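Long-range contacts in lipase aflb (PDB 6IDY), which probably hydrolyses the ester bonds of triacylglycerols and related lipid esters, as a fungal lipase with an alpha/beta-hydrolase fold and a bound calcium ion: residues 131-136 with 245-250; 135-140 with 208-213; 313-318 with 345-350. All coordinates share one frame; numbering follows the deposited sequence.

Contacts 1 and 2 form one continuous patch, with centres 10 Å apart. They share Arg135 and Tyr136, so a single irregular loop is fastened first to residues 245-250, which follow helix 235-245, and then to residues 208-213 of helix 205-223. The two also touch directly, Trp246 CH2 lying 3.7 Å from Glu210 CG. Contact 3 is separate: its centre is 33 Å from that of contact 1 and 32 Å from that of contact 2, on the opposite side of the chain's centre from the latter. It joins strands 310-314 and 341-345 and leads into Asp318, hydrogen-bonded to His361, an acid-base pair consistent with a lipase catalytic triad. The calcium ion is about 12 Å from the side chain of Ile313.

Contact 1: 131-136 with 245-250; sequences PGDARY and YWPSTR. With SO4 (sulfate ion), chain E.
Asp133 meets Ser248 with both carboxylate oxygens. Its CG stands anti to its own carbonyl carbon (chi1 -73°), and from there OD1 accepts the backbone N of Ser248 at 3.1 Å while OD2 takes the hydroxyl OG of the same serine at 2.7 Å. Each oxygen uses its syn lone pair, so a short acidic side chain holds one serine twice. Ser248 OG occupies the crowded position between its backbone N and carbonyl carbon (chi1 62°), which brings it level with its own N-H; Asn217 also bonds to this hydroxyl. Next along the chain, Ala134 N donates to Tyr245 O at 2.9 Å, and a water bridges that same oxygen to Gly132 O. Gly132 has a positive phi (110°), where a CB would be pressed against the carbonyl oxygen of Pro131.

Trp246 supplies the apolar half. The methyl CB of Ala134 sits over its six-membered ring, 3.7 Å from the centroid, a CH-pi contact almost on the ring normal; the one-carbon side chain of alanine lets the loop backbone lie close against the indole. The indole NE1 in turn lies over one face of the Tyr136 ring, 3.3 Å from CZ, with the two ring systems crossing obliquely. Farther out, Arg250 extends its guanidinium to a sulfate, probably from the crystallisation liquor, with NH1 2.8 Å from its O1; Arg337 binds the same ion. Residues 245-250 form the return from helix 235-245 to strand 253-259, part of the beta-alpha-beta crossover connection characteristic of the alpha/beta-hydrolase fold, here covered by an outer loop.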
loop_
_atom_site.group_PDB
_atom_site.type_symbol
_atom_site.label_atom_id
_atom_site.label_comp_id
_atom_site.label_asym_id
_atom_site.label_seq_id
_atom_site.Cartn_x
_atom_site.Cartn_y
_atom_site.Cartn_z
ATOM N N PRO A 131 2.534 28.728 6.179
ATOM C CA PRO A 131 1.166 29.037 6.639
ATOM C C PRO A 131 0.130 28.342 5.758
ATOM O O PRO A 131 0.277 28.308 4.534
ATOM C CB PRO A 131 1.084 30.568 6.520
ATOM C CG PRO A 131 2.505 31.031 6.538
ATOM C CD PRO A 131 3.274 29.963 5.832
ATOM N N GLY A 132 -0.859 27.730 6.401
ATOM C CA GLY A 132 -1.907 26.975 5.722
ATOM C C GLY A 132 -1.800 25.482 5.946
ATOM O O GLY A 132 -2.767 24.755 5.716
ATOM N N ASP A 133 -0.620 25.007 6.383
ATOM C CA ASP A 133 -0.405 23.594 6.691
ATOM C C ASP A 133 -1.131 23.258 7.982
ATOM O O ASP A 133 -1.162 24.080 8.901
ATOM C CB ASP A 133 1.091 23.290 6.874
ATOM C CG ASP A 133 1.940 23.279 5.617
ATOM O OD1 ASP A 133 1.374 23.387 4.508
ATOM O OD2 ASP A 133 3.161 23.153 5.741
ATOM N N ALA A 134 -1.711 22.057 8.058
ATOM C CA ALA A 134 -2.391 21.580 9.255
ATOM C C ALA A 134 -1.355 21.380 10.363
ATOM O O ALA A 134 -0.201 21.047 10.067
ATOM C CB ALA A 134 -3.086 20.256 8.962
ATOM N N ARG A 135 -1.756 21.593 11.626
ATOM C CA ARG A 135 -0.856 21.371 12.754
ATOM C C ARG A 135 -0.586 19.876 12.918
ATOM O O ARG A 135 -1.471 19.050 12.677
ATOM C CB ARG A 135 -1.399 21.984 14.065
ATOM C CG ARG A 135 -2.675 21.336 14.630
ATOM C CD ARG A 135 -2.959 21.733 16.075
ATOM N NE ARG A 135 -1.939 21.257 17.016
ATOM C CZ ARG A 135 -1.946 20.063 17.608
ATOM N NH1 ARG A 135 -2.920 19.193 17.357
ATOM N NH2 ARG A 135 -0.979 19.727 18.449
ATOM N N TYR A 136 0.645 19.529 13.282
ATOM C CA TYR A 136 0.981 18.140 13.531
ATOM C C TYR A 136 0.537 17.797 14.943
ATOM O O TYR A 136 0.722 18.603 15.865
ATOM C CB TYR A 136 2.491 17.898 13.400
ATOM C CG TYR A 136 3.022 17.840 11.983
ATOM C CD1 TYR A 136 2.788 16.731 11.174
ATOM C CD2 TYR A 136 3.855 18.842 11.491
ATOM C CE1 TYR A 136 3.332 16.642 9.892
ATOM C CE2 TYR A 136 4.412 18.760 10.216
ATOM C CZ TYR A 136 4.136 17.664 9.414
ATOM O OH TYR A 136 4.672 17.593 8.152
ATOM N N TYR A 245 -4.228 18.703 3.190
ATOM C CA TYR A 245 -4.111 19.468 4.424
ATOM C C TYR A 245 -2.709 19.998 4.734
ATOM O O TYR A 245 -2.583 20.828 5.628
ATOM C CB TYR A 245 -4.699 18.671 5.587
ATOM C CG TYR A 245 -6.179 18.429 5.372
ATOM C CD1 TYR A 245 -7.095 19.478 5.445
ATOM C CD2 TYR A 245 -6.651 17.179 4.989
ATOM C CE1 TYR A 245 -8.452 19.271 5.209
ATOM C CE2 TYR A 245 -8.006 16.958 4.756
ATOM C CZ TYR A 245 -8.904 18.008 4.863
ATOM O OH TYR A 245 -10.238 17.792 4.631
ATOM N N TRP A 246 -1.674 19.588 3.989
ATOM C CA TRP A 246 -0.340 20.185 4.168
ATOM C C TRP A 246 0.025 20.700 2.777
ATOM O O TRP A 246 0.791 20.030 2.078
ATOM C CB TRP A 246 0.702 19.175 4.706
ATOM C CG TRP A 246 0.676 18.959 6.191
ATOM C CD1 TRP A 246 1.575 19.431 7.104
ATOM C CD2 TRP A 246 -0.250 18.142 6.924
ATOM N NE1 TRP A 246 1.249 18.983 8.365
ATOM C CE2 TRP A 246 0.133 18.187 8.283
ATOM C CE3 TRP A 246 -1.383 17.389 6.566
ATOM C CZ2 TRP A 246 -0.572 17.507 9.283
ATOM C CZ3 TRP A 246 -2.091 16.727 7.560
ATOM C CH2 TRP A 246 -1.682 16.785 8.900
ATOM N N PRO A 247 -0.579 21.833 2.309
ATOM C CA PRO A 247 -0.311 22.302 0.932
ATOM C C PRO A 247 1.157 22.499 0.558
ATOM O O PRO A 247 1.475 22.440 -0.630
ATOM C CB PRO A 247 -1.095 23.618 0.838
ATOM C CG PRO A 247 -2.144 23.509 1.865
ATOM C CD PRO A 247 -1.539 22.729 2.988
ATOM N N SER A 248 2.054 22.715 1.548
ATOM C CA SER A 248 3.486 22.883 1.269
ATOM C C SER A 248 4.070 21.636 0.584
ATOM O O SER A 248 4.983 21.758 -0.229
ATOM C CB SER A 248 4.251 23.190 2.551
ATOM O OG SER A 248 4.137 22.117 3.471
ATOM N N THR A 249 3.505 20.446 0.875
ATOM C CA THR A 249 3.938 19.175 0.282
ATOM C C THR A 249 3.679 19.123 -1.223
ATOM O O THR A 249 4.467 18.513 -1.947
ATOM C CB THR A 249 3.296 17.973 0.985
ATOM O OG1 THR A 249 1.890 17.970 0.737
ATOM C CG2 THR A 249 3.605 17.922 2.486
ATOM N N ARG A 250 2.585 19.764 -1.691
ATOM C CA ARG A 250 2.196 19.788 -3.109
ATOM C C ARG A 250 3.288 20.369 -4.019
ATOM O O ARG A 250 3.441 19.902 -5.149
ATOM C CB ARG A 250 0.891 20.579 -3.331
ATOM C CG ARG A 250 -0.289 20.194 -2.442
ATOM C CD ARG A 250 -1.455 21.121 -2.739
ATOM N NE ARG A 250 -2.495 21.083 -1.709
ATOM C CZ ARG A 250 -3.570 21.862 -1.704
ATOM N NH1 ARG A 250 -3.771 22.736 -2.684
ATOM N NH2 ARG A 250 -4.468 21.758 -0.731
HETATM S S SO4 E . -7.076 23.958 -3.162
HETATM O O1 SO4 E . -5.753 24.466 -3.528
HETATM O O2 SO4 E . -7.893 25.070 -2.662
HETATM O O3 SO4 E . -7.706 23.374 -4.330
HETATM O O4 SO4 E . -6.939 22.949 -2.120
HETATM O O HOH W 1 -4.610 22.496 6.245
#

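Contact 2: 135-140 with 208-213; sequences RYSVAE and NSEYVA
Glu210 reaches out from helix 205-223 with its chain extended beyond CG and presents its carboxylate to the backbone of residues 137-138. OE1 accepts Ser137 N at 2.8 Å and Val138 N at 3.1 Å, both on its syn lone pair. Ser137 N is shared with OE2 in a longer second bond, and OE2 also receives Ser137 OG at 2.7 Å, this time from above the carboxylate plane. A glutamate suits the place because it spans the gap from the helix and offers two acceptors to an irregular loop, where the N-H groups of Ser137 and Val138 both turn to this carboxylate.

Tyr136 slides past Glu210 in the opposite direction, OE1 standing at the ring edge 3.5 Å from CD1, while its OH reaches on toward Ala213. Val138 points at the helix and uses its branches separately: CG2 packs beside OE1, and CG1 lies 3.4 Å from Tyr211 OH. Leu143 of helix 140-145 touches Tyr136, Val138, Glu210 and Tyr211 alike.

A water lies 2.8 Å from OE2, but Arg135 NH1, at 6.4 Å from that oxygen, makes no salt bridge. With donors gathered on both oxygens, the buried carboxylate is probably ionised, its charge balanced by N-H and O-H dipoles.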
loop_
_atom_site.group_PDB
_atom_site.type_symbol
_atom_site.label_atom_id
_atom_site.label_comp_id
_atom_site.label_asym_id
_atom_site.label_seq_id
_atom_site.Cartn_x
_atom_site.Cartn_y
_atom_site.Cartn_z
ATOM N N ARG A 135 -1.756 21.593 11.626
ATOM C CA ARG A 135 -0.856 21.371 12.754
ATOM C C ARG A 135 -0.586 19.876 12.918
ATOM O O ARG A 135 -1.471 19.050 12.677
ATOM C CB ARG A 135 -1.399 21.984 14.065
ATOM C CG ARG A 135 -2.675 21.336 14.630
ATOM C CD ARG A 135 -2.959 21.733 16.075
ATOM N NE ARG A 135 -1.939 21.257 17.016
ATOM C CZ ARG A 135 -1.946 20.063 17.608
ATOM N NH1 ARG A 135 -2.920 19.193 17.357
ATOM N NH2 ARG A 135 -0.979 19.727 18.449
ATOM N N TYR A 136 0.645 19.529 13.282
ATOM C CA TYR A 136 0.981 18.140 13.531
ATOM C C TYR A 136 0.537 17.797 14.943
ATOM O O TYR A 136 0.722 18.603 15.865
ATOM C CB TYR A 136 2.491 17.898 13.400
ATOM C CG TYR A 136 3.022 17.840 11.983
ATOM C CD1 TYR A 136 2.788 16.731 11.174
ATOM C CD2 TYR A 136 3.855 18.842 11.491
ATOM C CE1 TYR A 136 3.332 16.642 9.892
ATOM C CE2 TYR A 136 4.412 18.760 10.216
ATOM C CZ TYR A 136 4.136 17.664 9.414
ATOM O OH TYR A 136 4.672 17.593 8.152
ATOM N N SER A 137 -0.050 16.612 15.120
ATOM C CA SER A 137 -0.453 16.150 16.450
ATOM C C SER A 137 0.636 15.216 16.976
ATOM O O SER A 137 0.753 15.030 18.188
ATOM C CB SER A 137 -1.809 15.450 16.404
ATOM O OG SER A 137 -1.752 14.231 15.679
ATOM N N VAL A 138 1.449 14.657 16.053
ATOM C CA VAL A 138 2.552 13.727 16.337
ATOM C C VAL A 138 3.854 14.523 16.516
ATOM O O VAL A 138 4.096 15.475 15.770
ATOM C CB VAL A 138 2.689 12.644 15.218
ATOM C CG1 VAL A 138 3.785 11.634 15.545
ATOM C CG2 VAL A 138 1.371 11.923 14.977
ATOM N N ALA A 139 4.699 14.114 17.482
ATOM C CA ALA A 139 5.998 14.746 17.739
ATOM C C ALA A 139 6.942 14.514 16.542
ATOM O O ALA A 139 6.836 13.482 15.867
ATOM C CB ALA A 139 6.613 14.175 19.012
ATOM N N GLU A 140 7.846 15.481 16.279
ATOM C CA GLU A 140 8.802 15.422 15.167
ATOM C C GLU A 140 9.695 14.169 15.207
ATOM O O GLU A 140 9.900 13.541 14.166
ATOM C CB GLU A 140 9.644 16.708 15.089
ATOM C CG GLU A 140 10.598 16.757 13.903
ATOM C CD GLU A 140 11.348 18.055 13.669
ATOM O OE1 GLU A 140 11.552 18.822 14.639
ATOM O OE2 GLU A 140 11.736 18.306 12.504
ATOM N N ASN A 208 -2.068 8.769 10.363
ATOM C CA ASN A 208 -1.177 8.095 9.405
ATOM C C ASN A 208 -0.645 9.063 8.358
ATOM O O ASN A 208 0.535 9.007 8.022
ATOM C CB ASN A 208 -1.885 6.904 8.729
ATOM C CG ASN A 208 -2.335 5.834 9.693
ATOM O OD1 ASN A 208 -1.858 5.744 10.826
ATOM N ND2 ASN A 208 -3.271 4.996 9.262
ATOM N N SER A 209 -1.522 9.967 7.874
ATOM C CA SER A 209 -1.229 10.990 6.870
ATOM C C SER A 209 -0.123 11.963 7.289
ATOM O O SER A 209 0.600 12.452 6.424
ATOM C CB SER A 209 -2.495 11.764 6.531
ATOM O OG SER A 209 -3.490 10.866 6.071
ATOM N N GLU A 210 -0.000 12.251 8.600
ATOM C CA GLU A 210 1.016 13.150 9.159
ATOM C C GLU A 210 2.413 12.626 8.862
ATOM O O GLU A 210 3.318 13.414 8.580
ATOM C CB GLU A 210 0.839 13.305 10.673
ATOM C CG GLU A 210 -0.397 14.098 11.051
ATOM C CD GLU A 210 -0.420 14.566 12.489
ATOM O OE1 GLU A 210 0.666 14.775 13.075
ATOM O OE2 GLU A 210 -1.531 14.740 13.031
ATOM N N TYR A 211 2.579 11.289 8.912
ATOM C CA TYR A 211 3.841 10.628 8.615
ATOM C C TYR A 211 4.229 10.824 7.157
ATOM O O TYR A 211 5.405 11.003 6.879
ATOM C CB TYR A 211 3.787 9.142 8.998
ATOM C CG TYR A 211 3.693 8.932 10.493
ATOM C CD1 TYR A 211 4.838 8.831 11.276
ATOM C CD2 TYR A 211 2.457 8.874 11.133
ATOM C CE1 TYR A 211 4.760 8.664 12.658
ATOM C CE2 TYR A 211 2.364 8.715 12.515
ATOM C CZ TYR A 211 3.519 8.600 13.271
ATOM O OH TYR A 211 3.437 8.402 14.624
ATOM N N VAL A 212 3.237 10.828 6.239
ATOM C CA VAL A 212 3.447 11.058 4.807
ATOM C C VAL A 212 3.826 12.527 4.581
ATOM O O VAL A 212 4.814 12.789 3.898
ATOM C CB VAL A 212 2.245 10.625 3.919
ATOM C CG1 VAL A 212 2.515 10.927 2.444
ATOM C CG2 VAL A 212 1.929 9.151 4.105
ATOM N N ALA A 213 3.046 13.472 5.155
ATOM C CA ALA A 213 3.299 14.919 5.039
ATOM C C ALA A 213 4.693 15.257 5.550
ATOM O O ALA A 213 5.441 15.946 4.853
ATOM C CB ALA A 213 2.253 15.709 5.814
HETATM O O HOH W 2 -3.034 17.017 13.552
#

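Contact 3: 313-318 with 345-350; sequences IYSTFD and HLQTIC
Tyr314 lays one face of its ring beneath the backbone of His345, whose CA stands 4.0 Å above the plane of that ring, over its centre. The tyrosine CG takes the crowded position between backbone N and carbonyl carbon (chi1 56°). The backbones run parallel here, Leu346 N donating almost straight along the C=O axis of Tyr314, 3.0 Å from its O, where strand 341-345 gives way to helix 346-349. Leu346 fills the apolar side, its CD2 3.7 Å from Ile313 CG2.

The imidazole of His345 is held in its plane by two hydroxyls, NE2 to Thr316 OG1 at 2.7 Å and ND1 to Thr348 OG1 at 2.7 Å. Gln347, bent at chi2 (72°), turns its amide back over the loop: OE1 accepts Thr316 N at 2.8 Å from above the carbonyl plane, and NE2 donates to Ser315 OG at 2.9 Å and also to Gly357 O. Ser315 OG bonds to Tyr359 O as well, and accepts Phe317 N in an ST turn.

The type I turn from Ser315 to Asp318 is thus fixed by polar side chains, His345 and Gln347 using both their polar ends and Ser315 OG both donating and accepting. It delivers Asp318 to His361 ND1, a pairing consistent with the acid and base of a lipase catalytic triad.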
loop_
_atom_site.group_PDB
_atom_site.type_symbol
_atom_site.label_atom_id
_atom_site.label_comp_id
_atom_site.label_asym_id
_atom_site.label_seq_id
_atom_site.Cartn_x
_atom_site.Cartn_y
_atom_site.Cartn_z
ATOM N N ILE A 313 -3.257 3.125 -10.566
ATOM C CA ILE A 313 -3.169 1.818 -11.226
ATOM C C ILE A 313 -3.957 0.825 -10.397
ATOM O O ILE A 313 -3.689 0.658 -9.205
ATOM C CB ILE A 313 -1.701 1.362 -11.515
ATOM C CG1 ILE A 313 -0.831 2.529 -12.086
ATOM C CG2 ILE A 313 -1.705 0.160 -12.469
ATOM C CD1 ILE A 313 0.643 2.433 -11.868
ATOM N N TYR A 314 -4.956 0.189 -11.016
ATOM C CA TYR A 314 -5.877 -0.691 -10.291
ATOM C C TYR A 314 -6.435 -1.811 -11.140
ATOM O O TYR A 314 -6.426 -1.722 -12.368
ATOM C CB TYR A 314 -7.019 0.152 -9.674
ATOM C CG TYR A 314 -7.776 0.983 -10.690
ATOM C CD1 TYR A 314 -7.244 2.177 -11.185
ATOM C CD2 TYR A 314 -9.044 0.607 -11.119
ATOM C CE1 TYR A 314 -7.951 2.960 -12.097
ATOM C CE2 TYR A 314 -9.761 1.384 -12.027
ATOM C CZ TYR A 314 -9.208 2.557 -12.518
ATOM O OH TYR A 314 -9.906 3.298 -13.434
ATOM N N SER A 315 -6.989 -2.837 -10.469
ATOM C CA SER A 315 -7.488 -4.051 -11.100
ATOM C C SER A 315 -8.915 -4.430 -10.701
ATOM O O SER A 315 -9.287 -4.287 -9.537
ATOM C CB SER A 315 -6.546 -5.202 -10.751
ATOM O OG SER A 315 -6.977 -6.466 -11.230
ATOM N N THR A 316 -9.669 -5.012 -11.651
ATOM C CA THR A 316 -11.024 -5.549 -11.445
ATOM C C THR A 316 -10.981 -6.662 -10.375
ATOM O O THR A 316 -11.908 -6.787 -9.573
ATOM C CB THR A 316 -11.559 -6.110 -12.787
ATOM O OG1 THR A 316 -11.823 -5.020 -13.662
ATOM C CG2 THR A 316 -12.848 -6.951 -12.636
ATOM N N PHE A 317 -9.887 -7.445 -10.362
ATOM C CA PHE A 317 -9.714 -8.600 -9.478
ATOM C C PHE A 317 -9.225 -8.235 -8.076
ATOM O O PHE A 317 -8.785 -9.108 -7.325
ATOM C CB PHE A 317 -8.831 -9.657 -10.158
ATOM C CG PHE A 317 -9.465 -10.130 -11.449
ATOM C CD1 PHE A 317 -10.570 -10.977 -11.432
ATOM C CD2 PHE A 317 -8.997 -9.678 -12.677
ATOM C CE1 PHE A 317 -11.189 -11.368 -12.619
ATOM C CE2 PHE A 317 -9.603 -10.088 -13.869
ATOM C CZ PHE A 317 -10.697 -10.924 -13.833
ATOM N N ASP A 318 -9.391 -6.956 -7.691
ATOM C CA ASP A 318 -9.066 -6.466 -6.351
ATOM C C ASP A 318 -10.072 -7.111 -5.370
ATOM O O ASP A 318 -11.273 -6.884 -5.488
ATOM C CB ASP A 318 -9.183 -4.929 -6.314
ATOM C CG ASP A 318 -8.564 -4.289 -5.093
ATOM O OD1 ASP A 318 -8.860 -4.746 -3.965
ATOM O OD2 ASP A 318 -7.807 -3.319 -5.257
ATOM N N HIS A 345 -6.694 1.362 -15.489
ATOM C CA HIS A 345 -7.397 0.115 -15.200
ATOM C C HIS A 345 -6.727 -0.986 -16.011
ATOM O O HIS A 345 -6.741 -0.936 -17.246
ATOM C CB HIS A 345 -8.884 0.254 -15.563
ATOM C CG HIS A 345 -9.715 -0.948 -15.240
ATOM N ND1 HIS A 345 -10.536 -1.533 -16.186
ATOM C CD2 HIS A 345 -9.828 -1.635 -14.080
ATOM C CE1 HIS A 345 -11.134 -2.536 -15.572
ATOM N NE2 HIS A 345 -10.739 -2.632 -14.302
ATOM N N LEU A 346 -6.107 -1.963 -15.317
ATOM C CA LEU A 346 -5.373 -3.068 -15.959
ATOM C C LEU A 346 -6.156 -3.787 -17.044
ATOM O O LEU A 346 -5.626 -4.000 -18.129
ATOM C CB LEU A 346 -4.872 -4.107 -14.931
ATOM C CG LEU A 346 -3.994 -3.645 -13.774
ATOM C CD1 LEU A 346 -3.548 -4.842 -12.959
ATOM C CD2 LEU A 346 -2.763 -2.903 -14.263
ATOM N N GLN A 347 -7.412 -4.153 -16.745
ATOM C CA GLN A 347 -8.305 -4.918 -17.619
ATOM C C GLN A 347 -8.850 -4.108 -18.806
ATOM O O GLN A 347 -9.456 -4.690 -19.703
ATOM C CB GLN A 347 -9.437 -5.582 -16.808
ATOM C CG GLN A 347 -8.962 -6.693 -15.844
ATOM C CD GLN A 347 -8.203 -6.180 -14.631
ATOM O OE1 GLN A 347 -8.423 -5.060 -14.151
ATOM N NE2 GLN A 347 -7.290 -6.988 -14.103
ATOM N N THR A 348 -8.604 -2.788 -18.839
ATOM C CA THR A 348 -8.976 -1.931 -19.968
ATOM C C THR A 348 -7.752 -1.801 -20.880
ATOM O O THR A 348 -7.825 -2.178 -22.047
ATOM C CB THR A 348 -9.502 -0.559 -19.491
ATOM O OG1 THR A 348 -10.735 -0.740 -18.806
ATOM C CG2 THR A 348 -9.719 0.417 -20.641
ATOM N N ILE A 349 -6.638 -1.262 -20.345
ATOM C CA ILE A 349 -5.385 -1.039 -21.080
ATOM C C ILE A 349 -4.808 -2.350 -21.634
ATOM O O ILE A 349 -4.396 -2.380 -22.797
ATOM C CB ILE A 349 -4.361 -0.235 -20.230
ATOM C CG1 ILE A 349 -4.944 1.138 -19.819
ATOM C CG2 ILE A 349 -3.018 -0.066 -20.963
ATOM C CD1 ILE A 349 -4.286 1.755 -18.641
ATOM N N CYS A 350 -4.808 -3.426 -20.816
ATOM C CA CYS A 350 -4.297 -4.737 -21.227
ATOM C C CYS A 350 -5.411 -5.791 -21.323
ATOM O O CYS A 350 -5.190 -6.951 -20.982
ATOM C CB CYS A 350 -3.163 -5.193 -20.310
ATOM S SG CYS A 350 -1.673 -4.166 -20.391
#